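Long-range contacts in teichoic acid biosynthesis protein F (PDB 3L7I), which is a teichoic acid biosynthesis protein of the TagF type, whose modelled part has a fold of the GT-B kind: residues 424-429 / 470-475; 543-548 / 581-586; 576-581 / 599-604. One frame throughout, in Å; residues are numbered along the deposited sequence.

The three contacts belong to the two parallel sheets expected of a GT-B protein. Interaction 1 lies at the seven-stranded sheet, where the loop after strand 418-423 meets helix 465-476; interactions 2 and 3 belong to the six-stranded sheet. The centres of interactions 1 and 2 are 26 Å apart, with nearest atoms about 11 Å from each other, and interaction 3 lies on the opposite side of the chain's centre from interaction 1. Interactions 2 and 3 adjoin, their centres 13 Å apart. They share Leu581, and a probable hydrogen bond joins Met583 N to Ser604 OG at 3.0 Å, so the strand pairing of 576-581 with 599-604 runs directly into the loops of interaction 2.

Interaction 1. Residues 424-429 / 470-475; sequences NARTPL and RNFNRE
Arg426 reaches from the loop at the C-terminal end of strand 418-423, in the seven-stranded parallel sheet of a probable GT-B fold, across helix 465-476 and lays its guanidinium on the ring of Phe472. The two planes are 27° apart, and Arg426 CZ stands 4.1 Å from the Phe472 ring centroid, a stacked cation-pi pair. A bend at chi3 (66°) lets the aliphatic part share the same ring face: Arg426 CD sits over it as a CH-pi donor, offset toward Phe472 CZ, while NH1 comes to 3.5 Å from Phe472 CD2. Phe472 starts out pointing away from the loop, and its chi1 of -150°, with CG anti to the backbone N, swings the ring back beneath the arginine. Glu475, one helical turn on, crosses Arg426 obliquely, its CG against Arg426 CG. Its chain folds at chi2, so that OE2 accepts the backbone N-H of Thr427 at 3.0 Å from above the carboxylate plane. Leu429 comes in across the helix, CD1 touching Arg474 CB at 3.9 Å and CD2 lying near the backbone of Glu475. The buried carboxylate has further partners: Arg478 forms a salt bridge with OE1, and Tyr439 and Trp479 hydrogen-bond to OE2. These donors probably keep Glu475 ionised. Arg426 NE is 5.7 Å from Glu475 OE2, so the arginine binds through its flat face and methylenes, whereas the glutamate ties down the loop backbone.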
loop_
_atom_site.group_PDB
_atom_site.type_symbol
_atom_site.label_atom_id
_atom_site.label_comp_id
_atom_site.label_asym_id
_atom_site.label_seq_id
_atom_site.Cartn_x
_atom_site.Cartn_y
_atom_site.Cartn_z
ATOM N N ASN A 424 -19.696 -28.945 21.425
ATOM C CA ASN A 424 -20.516 -28.756 22.599
ATOM C C ASN A 424 -20.268 -27.383 23.224
ATOM O O ASN A 424 -20.580 -27.154 24.401
ATOM C CB ASN A 424 -20.167 -29.817 23.619
ATOM C CG ASN A 424 -18.774 -29.633 24.154
ATOM O OD1 ASN A 424 -17.952 -28.979 23.525
ATOM N ND2 ASN A 424 -18.503 -30.189 25.326
ATOM N N ALA A 425 -19.704 -26.460 22.451
ATOM C CA ALA A 425 -19.512 -25.108 22.960
ATOM C C ALA A 425 -19.390 -24.189 21.783
ATOM O O ALA A 425 -19.271 -24.649 20.652
ATOM C CB ALA A 425 -18.290 -25.029 23.826
ATOM N N ARG A 426 -19.437 -22.891 22.037
ATOM C CA ARG A 426 -19.389 -21.918 20.954
ATOM C C ARG A 426 -18.095 -22.090 20.209
ATOM O O ARG A 426 -17.067 -22.250 20.846
ATOM C CB ARG A 426 -19.473 -20.504 21.512
ATOM C CG ARG A 426 -20.796 -20.222 22.129
ATOM C CD ARG A 426 -20.703 -18.996 22.958
ATOM N NE ARG A 426 -20.446 -17.874 22.095
ATOM C CZ ARG A 426 -20.231 -16.648 22.529
ATOM N NH1 ARG A 426 -20.246 -16.426 23.831
ATOM N NH2 ARG A 426 -20.000 -15.667 21.651
ATOM N N THR A 427 -18.133 -22.088 18.876
ATOM C CA THR A 427 -16.879 -22.085 18.127
ATOM C C THR A 427 -16.664 -20.697 17.538
ATOM O O THR A 427 -17.627 -20.012 17.222
ATOM C CB THR A 427 -16.748 -23.244 17.058
ATOM O OG1 THR A 427 -17.482 -22.917 15.886
ATOM C CG2 THR A 427 -17.215 -24.605 17.593
ATOM N N PRO A 428 -15.394 -20.275 17.423
ATOM C CA PRO A 428 -15.009 -18.893 17.079
ATOM C C PRO A 428 -15.701 -18.333 15.831
ATOM O O PRO A 428 -15.976 -19.063 14.881
ATOM C CB PRO A 428 -13.496 -18.981 16.846
ATOM C CG PRO A 428 -13.055 -20.206 17.556
ATOM C CD PRO A 428 -14.226 -21.164 17.571
ATOM N N LEU A 429 -15.969 -17.030 15.836
ATOM C CA LEU A 429 -16.594 -16.390 14.684
ATOM C C LEU A 429 -15.654 -16.192 13.469
ATOM O O LEU A 429 -16.126 -16.076 12.339
ATOM C CB LEU A 429 -17.233 -15.079 15.100
ATOM C CG LEU A 429 -18.458 -15.286 15.970
ATOM C CD1 LEU A 429 -19.015 -13.946 16.398
ATOM C CD2 LEU A 429 -19.513 -16.093 15.229
ATOM N N ARG A 470 -25.137 -9.645 20.860
ATOM C CA ARG A 470 -25.010 -9.611 19.414
ATOM C C ARG A 470 -24.096 -10.741 18.949
ATOM O O ARG A 470 -24.428 -11.474 18.025
ATOM C CB ARG A 470 -24.480 -8.261 18.907
ATOM C CG ARG A 470 -23.786 -8.340 17.534
ATOM C CD ARG A 470 -23.735 -7.019 16.785
ATOM N NE ARG A 470 -22.632 -6.126 17.178
ATOM C CZ ARG A 470 -21.337 -6.462 17.145
ATOM N NH1 ARG A 470 -20.969 -7.684 16.773
ATOM N NH2 ARG A 470 -20.404 -5.582 17.503
ATOM N N ASN A 471 -22.945 -10.883 19.592
ATOM C CA ASN A 471 -21.984 -11.890 19.179
ATOM C C ASN A 471 -22.482 -13.292 19.426
ATOM O O ASN A 471 -22.198 -14.197 18.643
ATOM C CB ASN A 471 -20.648 -11.696 19.880
ATOM C CG ASN A 471 -19.858 -10.552 19.301
ATOM O OD1 ASN A 471 -20.035 -10.187 18.133
ATOM N ND2 ASN A 471 -18.989 -9.962 20.119
ATOM N N PHE A 472 -23.208 -13.474 20.524
ATOM C CA PHE A 472 -23.714 -14.781 20.861
ATOM C C PHE A 472 -24.766 -15.109 19.817
ATOM O O PHE A 472 -24.925 -16.255 19.391
ATOM C CB PHE A 472 -24.328 -14.764 22.256
ATOM C CG PHE A 472 -24.243 -16.074 22.972
ATOM C CD1 PHE A 472 -24.738 -17.229 22.397
ATOM C CD2 PHE A 472 -23.678 -16.150 24.227
ATOM C CE1 PHE A 472 -24.656 -18.431 23.053
ATOM C CE2 PHE A 472 -23.600 -17.355 24.891
ATOM C CZ PHE A 472 -24.093 -18.488 24.306
ATOM N N ASN A 473 -25.484 -14.090 19.386
ATOM C CA ASN A 473 -26.552 -14.290 18.440
ATOM C C ASN A 473 -25.965 -14.717 17.116
ATOM O O ASN A 473 -26.544 -15.548 16.424
ATOM C CB ASN A 473 -27.384 -13.005 18.294
ATOM C CG ASN A 473 -28.584 -13.189 17.385
ATOM O OD1 ASN A 473 -28.854 -14.301 16.915
ATOM N ND2 ASN A 473 -29.303 -12.103 17.124
ATOM N N ARG A 474 -24.811 -14.146 16.775
ATOM C CA ARG A 474 -24.093 -14.487 15.556
ATOM C C ARG A 474 -23.725 -15.977 15.524
ATOM O O ARG A 474 -23.856 -16.637 14.485
ATOM C CB ARG A 474 -22.818 -13.649 15.432
ATOM C CG ARG A 474 -22.967 -12.336 14.697
ATOM C CD ARG A 474 -21.676 -11.479 14.746
ATOM N NE ARG A 474 -21.990 -10.040 14.756
ATOM C CZ ARG A 474 -21.294 -9.094 14.114
ATOM N NH1 ARG A 474 -20.227 -9.429 13.386
ATOM N NH2 ARG A 474 -21.667 -7.812 14.180
ATOM N N GLU A 475 -23.252 -16.497 16.659
ATOM C CA GLU A 475 -22.806 -17.880 16.752
ATOM C C GLU A 475 -23.973 -18.843 16.648
ATOM O O GLU A 475 -23.896 -19.822 15.903
ATOM C CB GLU A 475 -22.032 -18.118 18.048
ATOM C CG GLU A 475 -21.907 -19.589 18.514
ATOM C CD GLU A 475 -21.116 -20.484 17.554
ATOM O OE1 GLU A 475 -20.743 -19.983 16.464
ATOM O OE2 GLU A 475 -20.885 -21.679 17.876
#

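Interaction 2. Residues 543-548 / 581-586; sequences YAPTWR and LRMHYL
At the C-terminal ends of neighbouring parallel strands 539-543 and 577-581, the two chains leave the sheet side by side and run on as loops, the second leading into helix 585-588. The last bridge pairs Tyr543 with Leu581, and Arg582 N donates to Tyr543 O at 2.9 Å, nearly along the C=O axis. Leu581 CD2 meets the edge of the tyrosine ring at CD2, 4.1 Å away. One residue on, Ala544 CA makes a CA-H...O contact with Arg582 O, and the CB atoms of Ala544 and Arg582 also touch. Pro545 CD then lies 4.1 Å from Met583 SD, which the bend at chi2 (-76°) of the methionine helps to place. Farther out, Trp547 covers the start of the helix. Its CE3 stands over one face of the His584 imidazole, 3.3 Å from His584 CG, with the planes inclined at 49°, and its CH2 rests against Leu586 CD1. His584 is the N-cap: with CG anti to its backbone N, its ND1 accepts from Leu586 N at 3.0 Å, a bond that helps to orient the ring the indole meets. Around this pair of loops, Arg582 turns toward helix 609-614, packing on Val609 and Leu612, while Ala544 O reaches Thr621 at the end of strand 618-621 and Arg548 forms salt bridges with Asp622 and Asp643.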
loop_
_atom_site.group_PDB
_atom_site.type_symbol
_atom_site.label_atom_id
_atom_site.label_comp_id
_atom_site.label_asym_id
_atom_site.label_seq_id
_atom_site.Cartn_x
_atom_site.Cartn_y
_atom_site.Cartn_z
ATOM N N TYR A 543 -18.956 -35.078 45.347
ATOM C CA TYR A 543 -19.255 -33.711 45.750
ATOM C C TYR A 543 -18.793 -32.759 44.672
ATOM O O TYR A 543 -17.616 -32.706 44.359
ATOM C CB TYR A 543 -18.546 -33.405 47.061
ATOM C CG TYR A 543 -18.772 -32.020 47.578
ATOM C CD1 TYR A 543 -19.999 -31.393 47.446
ATOM C CD2 TYR A 543 -17.761 -31.339 48.225
ATOM C CE1 TYR A 543 -20.202 -30.107 47.933
ATOM C CE2 TYR A 543 -17.952 -30.077 48.714
ATOM C CZ TYR A 543 -19.168 -29.459 48.570
ATOM O OH TYR A 543 -19.321 -28.184 49.081
ATOM N N ALA A 544 -19.694 -31.990 44.089
ATOM C CA ALA A 544 -19.275 -31.142 42.980
ATOM C C ALA A 544 -19.946 -29.782 43.028
ATOM O O ALA A 544 -20.974 -29.558 42.395
ATOM C CB ALA A 544 -19.564 -31.832 41.675
ATOM N N PRO A 545 -19.348 -28.861 43.783
ATOM C CA PRO A 545 -19.865 -27.518 44.025
ATOM C C PRO A 545 -19.458 -26.589 42.905
ATOM O O PRO A 545 -18.334 -26.698 42.407
ATOM C CB PRO A 545 -19.114 -27.087 45.290
ATOM C CG PRO A 545 -18.083 -28.168 45.570
ATOM C CD PRO A 545 -18.031 -29.068 44.402
ATOM N N THR A 546 -20.316 -25.657 42.519
ATOM C CA THR A 546 -19.866 -24.670 41.537
ATOM C C THR A 546 -18.822 -23.718 42.103
ATOM O O THR A 546 -18.700 -23.550 43.319
ATOM C CB THR A 546 -21.001 -23.802 40.998
ATOM O OG1 THR A 546 -21.886 -23.475 42.073
ATOM C CG2 THR A 546 -21.734 -24.529 39.888
ATOM N N TRP A 547 -18.105 -23.071 41.185
ATOM C CA TRP A 547 -17.064 -22.117 41.524
ATOM C C TRP A 547 -17.679 -20.844 42.068
ATOM O O TRP A 547 -18.801 -20.485 41.706
ATOM C CB TRP A 547 -16.191 -21.824 40.304
ATOM C CG TRP A 547 -15.395 -20.582 40.447
ATOM C CD1 TRP A 547 -15.818 -19.313 40.201
ATOM C CD2 TRP A 547 -14.047 -20.472 40.890
ATOM N NE1 TRP A 547 -14.819 -18.421 40.457
ATOM C CE2 TRP A 547 -13.713 -19.107 40.886
ATOM C CE3 TRP A 547 -13.085 -21.394 41.300
ATOM C CZ2 TRP A 547 -12.462 -18.635 41.261
ATOM C CZ3 TRP A 547 -11.838 -20.926 41.676
ATOM C CH2 TRP A 547 -11.538 -19.559 41.652
ATOM N N ARG A 548 -16.934 -20.180 42.948
ATOM C CA ARG A 548 -17.356 -18.927 43.560
ATOM C C ARG A 548 -16.186 -17.948 43.703
ATOM O O ARG A 548 -15.235 -18.205 44.448
ATOM C CB ARG A 548 -17.990 -19.201 44.929
ATOM C CG ARG A 548 -19.403 -19.730 44.837
ATOM C CD ARG A 548 -19.836 -20.369 46.122
ATOM N NE ARG A 548 -19.729 -21.824 46.084
ATOM C CZ ARG A 548 -20.757 -22.665 46.204
ATOM N NH1 ARG A 548 -21.983 -22.201 46.378
ATOM N NH2 ARG A 548 -20.553 -23.975 46.157
ATOM N N LEU A 581 -14.121 -35.688 45.408
ATOM C CA LEU A 581 -14.195 -34.233 45.321
ATOM C C LEU A 581 -13.920 -33.755 43.890
ATOM O O LEU A 581 -12.784 -33.853 43.392
ATOM C CB LEU A 581 -13.205 -33.574 46.286
ATOM C CG LEU A 581 -13.205 -34.027 47.742
ATOM C CD1 LEU A 581 -12.135 -33.302 48.540
ATOM C CD2 LEU A 581 -14.568 -33.837 48.406
ATOM N N ARG A 582 -14.954 -33.239 43.231
ATOM C CA ARG A 582 -14.803 -32.687 41.898
ATOM C C ARG A 582 -14.869 -31.170 41.939
ATOM O O ARG A 582 -15.949 -30.588 41.890
ATOM C CB ARG A 582 -15.883 -33.242 40.972
ATOM C CG ARG A 582 -15.908 -32.571 39.602
ATOM C CD ARG A 582 -16.131 -33.556 38.467
ATOM N NE ARG A 582 -14.859 -33.974 37.914
ATOM C CZ ARG A 582 -14.530 -33.870 36.633
ATOM N NH1 ARG A 582 -15.401 -33.399 35.744
ATOM N NH2 ARG A 582 -13.331 -34.272 36.237
ATOM N N MET A 583 -13.711 -30.534 41.999
ATOM C CA MET A 583 -13.626 -29.088 42.179
ATOM C C MET A 583 -13.127 -28.359 40.942
ATOM O O MET A 583 -12.533 -28.966 40.065
ATOM C CB MET A 583 -12.646 -28.797 43.311
ATOM C CG MET A 583 -12.624 -29.884 44.362
ATOM S SD MET A 583 -14.097 -29.706 45.364
ATOM C CE MET A 583 -13.591 -28.305 46.368
ATOM N N HIS A 584 -13.351 -27.048 40.892
ATOM C CA HIS A 584 -12.742 -26.209 39.864
ATOM C C HIS A 584 -11.248 -26.483 39.901
ATOM O O HIS A 584 -10.712 -26.853 40.946
ATOM C CB HIS A 584 -13.008 -24.716 40.129
ATOM C CG HIS A 584 -12.488 -23.795 39.057
ATOM N ND1 HIS A 584 -11.225 -23.243 39.094
ATOM C CD2 HIS A 584 -13.073 -23.323 37.928
ATOM C CE1 HIS A 584 -11.051 -22.476 38.031
ATOM N NE2 HIS A 584 -12.157 -22.507 37.311
ATOM N N TYR A 585 -10.572 -26.307 38.771
ATOM C CA TYR A 585 -9.178 -26.715 38.696
ATOM C C TYR A 585 -8.300 -25.850 39.590
ATOM O O TYR A 585 -7.291 -26.313 40.091
ATOM C CB TYR A 585 -8.670 -26.720 37.250
ATOM C CG TYR A 585 -8.225 -25.368 36.743
ATOM C CD1 TYR A 585 -6.993 -24.833 37.115
ATOM C CD2 TYR A 585 -9.033 -24.624 35.890
ATOM C CE1 TYR A 585 -6.582 -23.592 36.659
ATOM C CE2 TYR A 585 -8.632 -23.382 35.428
ATOM C CZ TYR A 585 -7.403 -22.871 35.815
ATOM O OH TYR A 585 -6.994 -21.637 35.356
ATOM N N LEU A 586 -8.690 -24.598 39.795
ATOM C CA LEU A 586 -7.930 -23.687 40.649
ATOM C C LEU A 586 -8.028 -24.123 42.107
ATOM O O LEU A 586 -7.104 -23.920 42.892
ATOM C CB LEU A 586 -8.453 -22.252 40.515
ATOM C CG LEU A 586 -8.043 -21.413 39.311
ATOM C CD1 LEU A 586 -8.785 -20.087 39.352
ATOM C CD2 LEU A 586 -6.543 -21.188 39.294
#

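Interaction 3. Residues 576-581 / 599-604; sequences DYVILL and FAIDVS
Ile579 lies in the middle of strand 577-581, paired in parallel with strand 600-602, at one edge of the sheet within this chain, in a beta-alpha-beta unit. From its CB the branches part. CG1 stands anti to the backbone N (chi1 -173°) and CD1 extends the chain outward; the side chain also packs on Leu569 of helix 566-573. CG2 takes the crowded position between N and the carbonyl carbon, where it touches Ala600 CB at 3.6 Å and stands over one face of the Phe599 ring, 4.3 Å from its centroid, as a CH-pi contact. The other face of the sheet carries Leu580 and Ile601 side by side, CD2 of the leucine 3.9 Å from CG1 of the isoleucine. Four backbone bonds join the chains: Ile579 N to Phe599 O, Ile601 N to Ile579 O, Leu581 N to Ile601 O, and Val603 N to Leu581 O. Beyond the last, Asp602 OD1 closes an Asx turn by accepting Ser604 N at 2.9 Å, and takes Ser604 OG on its syn lone pair. The carboxylate, with Ser588 on OD2, is thus gripped by several donors, which would help keep it charged, while the pairing before it is apolar and held by backbone bonds.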
loop_
_atom_site.group_PDB
_atom_site.type_symbol
_atom_site.label_atom_id
_atom_site.label_comp_id
_atom_site.label_asym_id
_atom_site.label_seq_id
_atom_site.Cartn_x
_atom_site.Cartn_y
_atom_site.Cartn_z
ATOM N N ASP A 576 -17.833 -46.188 56.167
ATOM C CA ASP A 576 -18.852 -46.693 55.257
ATOM C C ASP A 576 -18.663 -46.123 53.851
ATOM O O ASP A 576 -19.050 -46.747 52.864
ATOM C CB ASP A 576 -20.259 -46.351 55.769
ATOM C CG ASP A 576 -20.614 -47.077 57.069
ATOM O OD1 ASP A 576 -20.407 -48.312 57.141
ATOM O OD2 ASP A 576 -21.125 -46.412 58.010
ATOM N N TYR A 577 -18.052 -44.944 53.775
ATOM C CA TYR A 577 -17.991 -44.174 52.536
ATOM C C TYR A 577 -16.603 -43.730 52.108
ATOM O O TYR A 577 -15.663 -43.605 52.897
ATOM C CB TYR A 577 -18.841 -42.913 52.656
ATOM C CG TYR A 577 -20.322 -43.151 52.698
ATOM C CD1 TYR A 577 -21.066 -43.208 51.525
ATOM C CD2 TYR A 577 -20.985 -43.304 53.916
ATOM C CE1 TYR A 577 -22.429 -43.423 51.566
ATOM C CE2 TYR A 577 -22.342 -43.517 53.968
ATOM C CZ TYR A 577 -23.065 -43.575 52.790
ATOM O OH TYR A 577 -24.430 -43.789 52.834
ATOM N N VAL A 578 -16.502 -43.450 50.825
ATOM C CA VAL A 578 -15.383 -42.700 50.329
ATOM C C VAL A 578 -15.986 -41.504 49.576
ATOM O O VAL A 578 -17.053 -41.628 48.963
ATOM C CB VAL A 578 -14.521 -43.604 49.472
ATOM C CG1 VAL A 578 -14.864 -43.439 48.001
ATOM C CG2 VAL A 578 -13.086 -43.318 49.744
ATOM N N ILE A 579 -15.366 -40.334 49.646
ATOM C CA ILE A 579 -15.972 -39.169 48.983
ATOM C C ILE A 579 -15.141 -38.601 47.813
ATOM O O ILE A 579 -13.951 -38.291 47.979
ATOM C CB ILE A 579 -16.313 -38.062 50.002
ATOM C CG1 ILE A 579 -17.092 -36.944 49.337
ATOM C CG2 ILE A 579 -15.059 -37.514 50.680
ATOM C CD1 ILE A 579 -17.411 -35.824 50.336
ATOM N N LEU A 580 -15.750 -38.490 46.631
ATOM C CA LEU A 580 -15.030 -37.946 45.468
ATOM C C LEU A 580 -15.220 -36.440 45.356
ATOM O O LEU A 580 -16.356 -35.966 45.237
ATOM C CB LEU A 580 -15.478 -38.619 44.173
ATOM C CG LEU A 580 -15.506 -40.144 44.186
ATOM C CD1 LEU A 580 -15.817 -40.731 42.825
ATOM C CD2 LEU A 580 -14.175 -40.645 44.698
ATOM N N LEU A 581 -14.121 -35.688 45.408
ATOM C CA LEU A 581 -14.195 -34.233 45.321
ATOM C C LEU A 581 -13.920 -33.755 43.890
ATOM O O LEU A 581 -12.784 -33.853 43.392
ATOM C CB LEU A 581 -13.205 -33.574 46.286
ATOM C CG LEU A 581 -13.205 -34.027 47.742
ATOM C CD1 LEU A 581 -12.135 -33.302 48.540
ATOM C CD2 LEU A 581 -14.568 -33.837 48.406
ATOM N N PHE A 599 -9.940 -41.800 51.934
ATOM C CA PHE A 599 -11.259 -41.319 52.315
ATOM C C PHE A 599 -11.793 -40.312 51.321
ATOM O O PHE A 599 -12.831 -40.537 50.723
ATOM C CB PHE A 599 -11.298 -40.737 53.732
ATOM C CG PHE A 599 -12.606 -40.063 54.044
ATOM C CD1 PHE A 599 -13.801 -40.742 53.856
ATOM C CD2 PHE A 599 -12.647 -38.749 54.464
ATOM C CE1 PHE A 599 -14.998 -40.133 54.105
ATOM C CE2 PHE A 599 -13.839 -38.139 54.711
ATOM C CZ PHE A 599 -15.020 -38.830 54.537
ATOM N N ALA A 600 -11.083 -39.197 51.171
ATOM C CA ALA A 600 -11.440 -38.165 50.199
ATOM C C ALA A 600 -10.421 -38.122 49.064
ATOM O O ALA A 600 -9.255 -37.786 49.271
ATOM C CB ALA A 600 -11.558 -36.805 50.873
ATOM N N ILE A 601 -10.875 -38.483 47.871
ATOM C CA ILE A 601 -10.008 -38.580 46.702
ATOM C C ILE A 601 -10.268 -37.390 45.798
ATOM O O ILE A 601 -11.426 -37.072 45.519
ATOM C CB ILE A 601 -10.353 -39.826 45.855
ATOM C CG1 ILE A 601 -10.914 -40.966 46.726
ATOM C CG2 ILE A 601 -9.182 -40.228 44.994
ATOM C CD1 ILE A 601 -10.012 -41.413 47.845
ATOM N N ASP A 602 -9.219 -36.741 45.316
ATOM C CA ASP A 602 -9.421 -35.618 44.409
ATOM C C ASP A 602 -9.618 -36.145 43.015
ATOM O O ASP A 602 -8.785 -36.892 42.498
ATOM C CB ASP A 602 -8.244 -34.658 44.426
ATOM C CG ASP A 602 -8.530 -33.403 43.648
ATOM O OD1 ASP A 602 -9.447 -33.445 42.814
ATOM O OD2 ASP A 602 -7.858 -32.374 43.872
ATOM N N VAL A 603 -10.722 -35.763 42.398
ATOM C CA VAL A 603 -11.093 -36.370 41.143
ATOM C C VAL A 603 -11.376 -35.296 40.087
ATOM O O VAL A 603 -12.096 -35.527 39.111
ATOM C CB VAL A 603 -12.290 -37.293 41.377
ATOM C CG1 VAL A 603 -13.582 -36.497 41.480
ATOM C CG2 VAL A 603 -12.378 -38.342 40.306
ATOM N N SER A 604 -10.758 -34.126 40.282
ATOM C CA SER A 604 -11.056 -32.911 39.516
ATOM C C SER A 604 -10.491 -32.957 38.115
ATOM O O SER A 604 -10.982 -32.272 37.224
ATOM C CB SER A 604 -10.473 -31.686 40.213
ATOM O OG SER A 604 -10.903 -31.604 41.555
#